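Local atomic coordinates of cysteine desulfurase (Thermococcus onnurineus, PDB entry 5B89), a protein that probably uses pyridoxal 5'-phosphate to take the sulfur from L-cysteine and pass it to a sulfur carrier, releasing L-alanine. Residues S46-P49 with K50-E54; I307-G310 with R311-R314. All coordinates share one frame; numbering follows the deposited sequence.

Contact 1 (S46-P49 with K50-E54)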
loop_
_atom_site.group_PDB
_atom_site.type_symbol
_atom_site.label_atom_id
_atom_site.label_comp_id
_atom_site.label_asym_id
_atom_site.label_seq_id
_atom_site.Cartn_x
_atom_site.Cartn_y
_atom_site.Cartn_z
ATOM N N SER B 46 -0.814 -13.192 -10.288
ATOM C CA SER B 46 -1.525 -14.450 -10.310
ATOM C C SER B 46 -3.027 -14.258 -10.330
ATOM O O SER B 46 -3.493 -13.204 -10.105
ATOM C CB SER B 46 -1.188 -15.280 -9.063
ATOM O OG SER B 46 -1.536 -14.618 -7.874
ATOM N N LEU B 47 -3.745 -15.335 -10.616
ATOM C CA LEU B 47 -5.174 -15.372 -10.493
ATOM C C LEU B 47 -5.375 -15.673 -9.004
ATOM O O LEU B 47 -4.524 -16.138 -8.365
ATOM C CB LEU B 47 -5.798 -16.479 -11.344
ATOM C CG LEU B 47 -5.608 -16.235 -12.816
ATOM C CD1 LEU B 47 -6.272 -17.380 -13.580
ATOM C CD2 LEU B 47 -6.243 -14.916 -13.198
ATOM N N THR B 48 -6.533 -15.364 -8.488
ATOM C CA THR B 48 -6.815 -15.443 -7.076
ATOM C C THR B 48 -7.913 -16.455 -6.748
ATOM O O THR B 48 -8.950 -16.349 -7.243
ATOM C CB THR B 48 -7.257 -14.032 -6.598
ATOM O OG1 THR B 48 -6.327 -13.038 -7.040
ATOM C CG2 THR B 48 -7.415 -13.970 -5.099
ATOM N N PRO B 49 -7.625 -17.417 -5.904
ATOM C CA PRO B 49 -8.646 -18.435 -5.564
ATOM C C PRO B 49 -9.753 -17.823 -4.707
ATOM O O PRO B 49 -9.560 -16.955 -3.874
ATOM C CB PRO B 49 -7.838 -19.445 -4.774
ATOM C CG PRO B 49 -6.447 -18.982 -4.703
ATOM C CD PRO B 49 -6.310 -17.650 -5.327
ATOM N N LYS B 50 -10.904 -18.466 -4.814
ATOM C CA LYS B 50 -12.055 -18.022 -4.015
ATOM C C LYS B 50 -11.846 -17.978 -2.582
ATOM O O LYS B 50 -12.284 -17.067 -1.900
ATOM C CB LYS B 50 -13.278 -18.886 -4.350
ATOM C CG LYS B 50 -13.819 -18.530 -5.664
ATOM C CD LYS B 50 -14.925 -19.530 -6.095
ATOM C CE LYS B 50 -16.052 -19.616 -5.099
ATOM N NZ LYS B 50 -16.954 -18.458 -5.245
ATOM N N PRO B 51 -11.128 -18.923 -1.986
ATOM C CA PRO B 51 -10.920 -18.836 -0.547
ATOM C C PRO B 51 -10.149 -17.596 -0.063
ATOM O O PRO B 51 -10.320 -17.180 1.010
ATOM C CB PRO B 51 -10.131 -20.103 -0.227
ATOM C CG PRO B 51 -10.569 -21.062 -1.249
ATOM C CD PRO B 51 -10.789 -20.258 -2.496
ATOM N N VAL B 52 -9.318 -17.024 -0.902
ATOM C CA VAL B 52 -8.583 -15.842 -0.541
ATOM C C VAL B 52 -9.560 -14.631 -0.540
ATOM O O VAL B 52 -9.551 -13.837 0.310
ATOM C CB VAL B 52 -7.419 -15.631 -1.499
ATOM C CG1 VAL B 52 -6.829 -14.251 -1.313
ATOM C CG2 VAL B 52 -6.369 -16.744 -1.306
ATOM N N VAL B 53 -10.413 -14.596 -1.538
ATOM C CA VAL B 53 -11.431 -13.570 -1.626
ATOM C C VAL B 53 -12.379 -13.675 -0.419
ATOM O O VAL B 53 -12.656 -12.702 0.166
ATOM C CB VAL B 53 -12.189 -13.642 -2.958
ATOM C CG1 VAL B 53 -13.308 -12.606 -3.000
ATOM C CG2 VAL B 53 -11.237 -13.399 -4.081
ATOM N N GLU B 54 -12.795 -14.891 -0.070
ATOM C CA GLU B 54 -13.625 -15.128 1.062
ATOM C C GLU B 54 -13.053 -14.666 2.346
ATOM O O GLU B 54 -13.694 -14.026 3.236
ATOM C CB GLU B 54 -14.091 -16.546 1.089
ATOM C CG GLU B 54 -14.960 -16.954 -0.092
ATOM C CD GLU B 54 -15.157 -18.451 -0.422
ATOM O OE1 GLU B 54 -14.529 -19.304 0.239
ATOM O OE2 GLU B 54 -15.898 -18.689 -1.421
#
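Val52 turns back toward the loop that precedes its helix, and its side chain can be followed outward atom by atom. Val52 CB lies 3.5 Å from the carbonyl O of Pro49, the same oxygen that accepts the hydrogen bond from Val52 N. From there the two methyls part. CG1 of Val52, anti to the backbone N (chi1 168°), reaches Thr48, where it stands 3.8 Å from Thr48 CG2; the two side chains cross at about a right angle, methyl against methyl. CG2 of Val52 goes instead to the pyrrolidine ring of Pro49 and meets its CG at 4.1 Å.

The backbone geometry identifies the start of a helix. Pro49 is the N-cap residue of helix 50-62, its backbone still extended while Lys50 is already helical, and its carbonyl O is the first acceptor. Val52 N donates to Pro49 O at 3.0 Å with a bent N-H...O angle of 140°, from well above the carbonyl plane; Val53 N adds a weak bond to Pro49 O at 3.4 Å, though a straighter one (164°). Pro51, in the first turn, has no N-H to give, and its ring CD packs 3.8 Å from Pro49 CB.

Thr48 places CG2 over the new turn because that methyl is anti to its backbone N; besides Val52, Thr48 CG2 touches Val53 CG2 at 4.0 Å. Its hydroxyl OG1 serves the dimer interface, hydrogen-bonded to Arg64 of the second subunit, whose Tyr60 also packs on Thr48. Within the chain, Tyr303 of helix 291-307 lies against Pro49 and Pro51, and Ser46 OG hydrogen-bonds to the backbone oxygens of His235 and Lys236, residues of the cofactor pocket.

Contact 2 (I307-G310 with R311-R314)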
loop_
_atom_site.group_PDB
_atom_site.type_symbol
_atom_site.label_atom_id
_atom_site.label_comp_id
_atom_site.label_asym_id
_atom_site.label_seq_id
_atom_site.Cartn_x
_atom_site.Cartn_y
_atom_site.Cartn_z
ATOM N N ILE B 307 -1.351 -26.981 -1.018
ATOM C CA ILE B 307 -0.919 -27.544 -2.233
ATOM C C ILE B 307 0.495 -28.071 -2.031
ATOM O O ILE B 307 0.776 -29.215 -2.446
ATOM C CB ILE B 307 -0.908 -26.534 -3.349
ATOM C CG1 ILE B 307 -2.319 -25.986 -3.564
ATOM C CG2 ILE B 307 -0.251 -27.086 -4.599
ATOM C CD1 ILE B 307 -2.282 -24.698 -4.349
ATOM N N GLY B 308 1.367 -27.313 -1.408
ATOM C CA GLY B 308 2.800 -27.648 -1.258
ATOM C C GLY B 308 3.685 -27.076 -2.333
ATOM O O GLY B 308 3.464 -27.231 -3.522
ATOM N N LEU B 309 4.735 -26.405 -1.854
ATOM C CA LEU B 309 5.700 -25.782 -2.813
ATOM C C LEU B 309 6.354 -26.793 -3.727
ATOM O O LEU B 309 6.675 -26.504 -4.868
ATOM C CB LEU B 309 6.716 -24.878 -2.133
ATOM C CG LEU B 309 6.162 -23.591 -1.540
ATOM C CD1 LEU B 309 7.094 -22.983 -0.519
ATOM C CD2 LEU B 309 5.841 -22.599 -2.670
ATOM N N GLY B 310 6.499 -28.003 -3.251
ATOM C CA GLY B 310 7.074 -29.040 -4.084
ATOM C C GLY B 310 6.203 -29.420 -5.260
ATOM O O GLY B 310 6.676 -29.615 -6.328
ATOM N N ARG B 311 4.923 -29.515 -5.004
ATOM C CA ARG B 311 4.010 -29.810 -6.064
ATOM C C ARG B 311 3.931 -28.651 -7.059
ATOM O O ARG B 311 3.804 -28.847 -8.175
ATOM C CB ARG B 311 2.637 -30.042 -5.515
ATOM C CG ARG B 311 2.479 -31.264 -4.660
ATOM C CD ARG B 311 0.985 -31.477 -4.472
ATOM N NE ARG B 311 0.625 -32.587 -3.615
ATOM C CZ ARG B 311 -0.227 -32.557 -2.611
ATOM N NH1 ARG B 311 -0.775 -31.451 -2.217
ATOM N NH2 ARG B 311 -0.517 -33.659 -1.958
ATOM N N ILE B 312 3.979 -27.425 -6.552
ATOM C CA ILE B 312 3.939 -26.279 -7.400
ATOM C C ILE B 312 5.147 -26.274 -8.378
ATOM O O ILE B 312 5.067 -26.116 -9.591
ATOM C CB ILE B 312 3.899 -24.941 -6.582
ATOM C CG1 ILE B 312 2.516 -24.813 -5.860
ATOM C CG2 ILE B 312 4.152 -23.727 -7.411
ATOM C CD1 ILE B 312 2.496 -23.920 -4.702
ATOM N N GLU B 313 6.310 -26.460 -7.762
ATOM C CA GLU B 313 7.576 -26.463 -8.583
ATOM C C GLU B 313 7.561 -27.578 -9.648
ATOM O O GLU B 313 7.888 -27.357 -10.799
ATOM C CB GLU B 313 8.807 -26.672 -7.698
ATOM C CG GLU B 313 9.002 -25.657 -6.614
ATOM C CD GLU B 313 10.198 -25.900 -5.696
ATOM O OE1 GLU B 313 11.226 -26.183 -6.317
ATOM O OE2 GLU B 313 10.106 -25.705 -4.416
ATOM N N ARG B 314 7.066 -28.737 -9.241
ATOM C CA ARG B 314 6.978 -29.901 -10.168
ATOM C C ARG B 314 6.017 -29.669 -11.318
ATOM O O ARG B 314 6.344 -29.941 -12.500
ATOM C CB ARG B 314 6.641 -31.149 -9.409
ATOM C CG ARG B 314 7.906 -31.514 -8.615
ATOM C CD ARG B 314 7.903 -32.914 -7.976
ATOM N NE ARG B 314 6.950 -33.091 -6.858
ATOM C CZ ARG B 314 7.166 -32.705 -5.606
ATOM N NH1 ARG B 314 8.346 -32.151 -5.227
ATOM N NH2 ARG B 314 6.200 -32.934 -4.706
#
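Arg311 lays its side chain along the carbonyl of Ile307, with Arg311 CD 3.0 Å from Ile307 O. Beyond it, Arg311 NH1 hydrogen-bonds to Ile307 O at 2.7 Å. This is a junction between two helices: helix 291-307 ends at Ile307, Gly308 breaks it with a positive phi, and helix 309-329 starts at once, with Gly308 as its N-cap. At these backbone angles a CB on Gly308 would crowd Ile307 O.

The NH1 bond is bent, with an N-H...O angle of 135°, and the oxygen sits out of the guanidinium plane. The reach comes from a chain extended from CG to NE. NH2 hydrogen-bonds separately to the carbonyl of Ala19, a residue left from the expression tag. An alanine in place of Arg311 would remove the guanidinium and is likely to leave the carbonyl of Ile307, the last residue of helix 291-307, without this donor.

On the buried side, Ile312 CG1 meets Ile307 CG2 at 3.8 Å, the two side chains at about a right angle; CD1 of Ile312 also approaches Leu309 CD2. Ile304 of helix 291-307 touches both Leu309 and Ile312, carrying this apolar cluster back across the break. The new helix is established by three consecutive i to i+4 bonds: Ile312 N to Gly308 O, nearly straight at 160° and in the carbonyl plane, then Glu313 N to Leu309 O and Arg314 N to Gly310 O. Arg314 bends at chi3 (-69°) and folds back over its own turn, bringing one face of its guanidinium above Gly310 O, which lies 3.1 Å from the plane, over the centre of the group.

Both contacts record the start of a helix, yet in different surroundings. Contact 1 is buried and lies at the dimer interface, where a loop enters helix 50-62; contact 2 is partly buried, touches no other chain of the assembly and joins two successive helices. Their N-caps also differ: an extended proline in 46-54, a glycine with positive phi in 307-314. Valine and threonine methyls and proline rings dominate contact 1, whereas contact 2 divides between an isoleucine-leucine side and two arginines, one hydrogen-bonded to a carbonyl and another laid face-on over one. The centres are about 18 Å apart and the nearest atoms about 7 Å, but helix 291-307 serves both, through Tyr303 and Ile304 respectively.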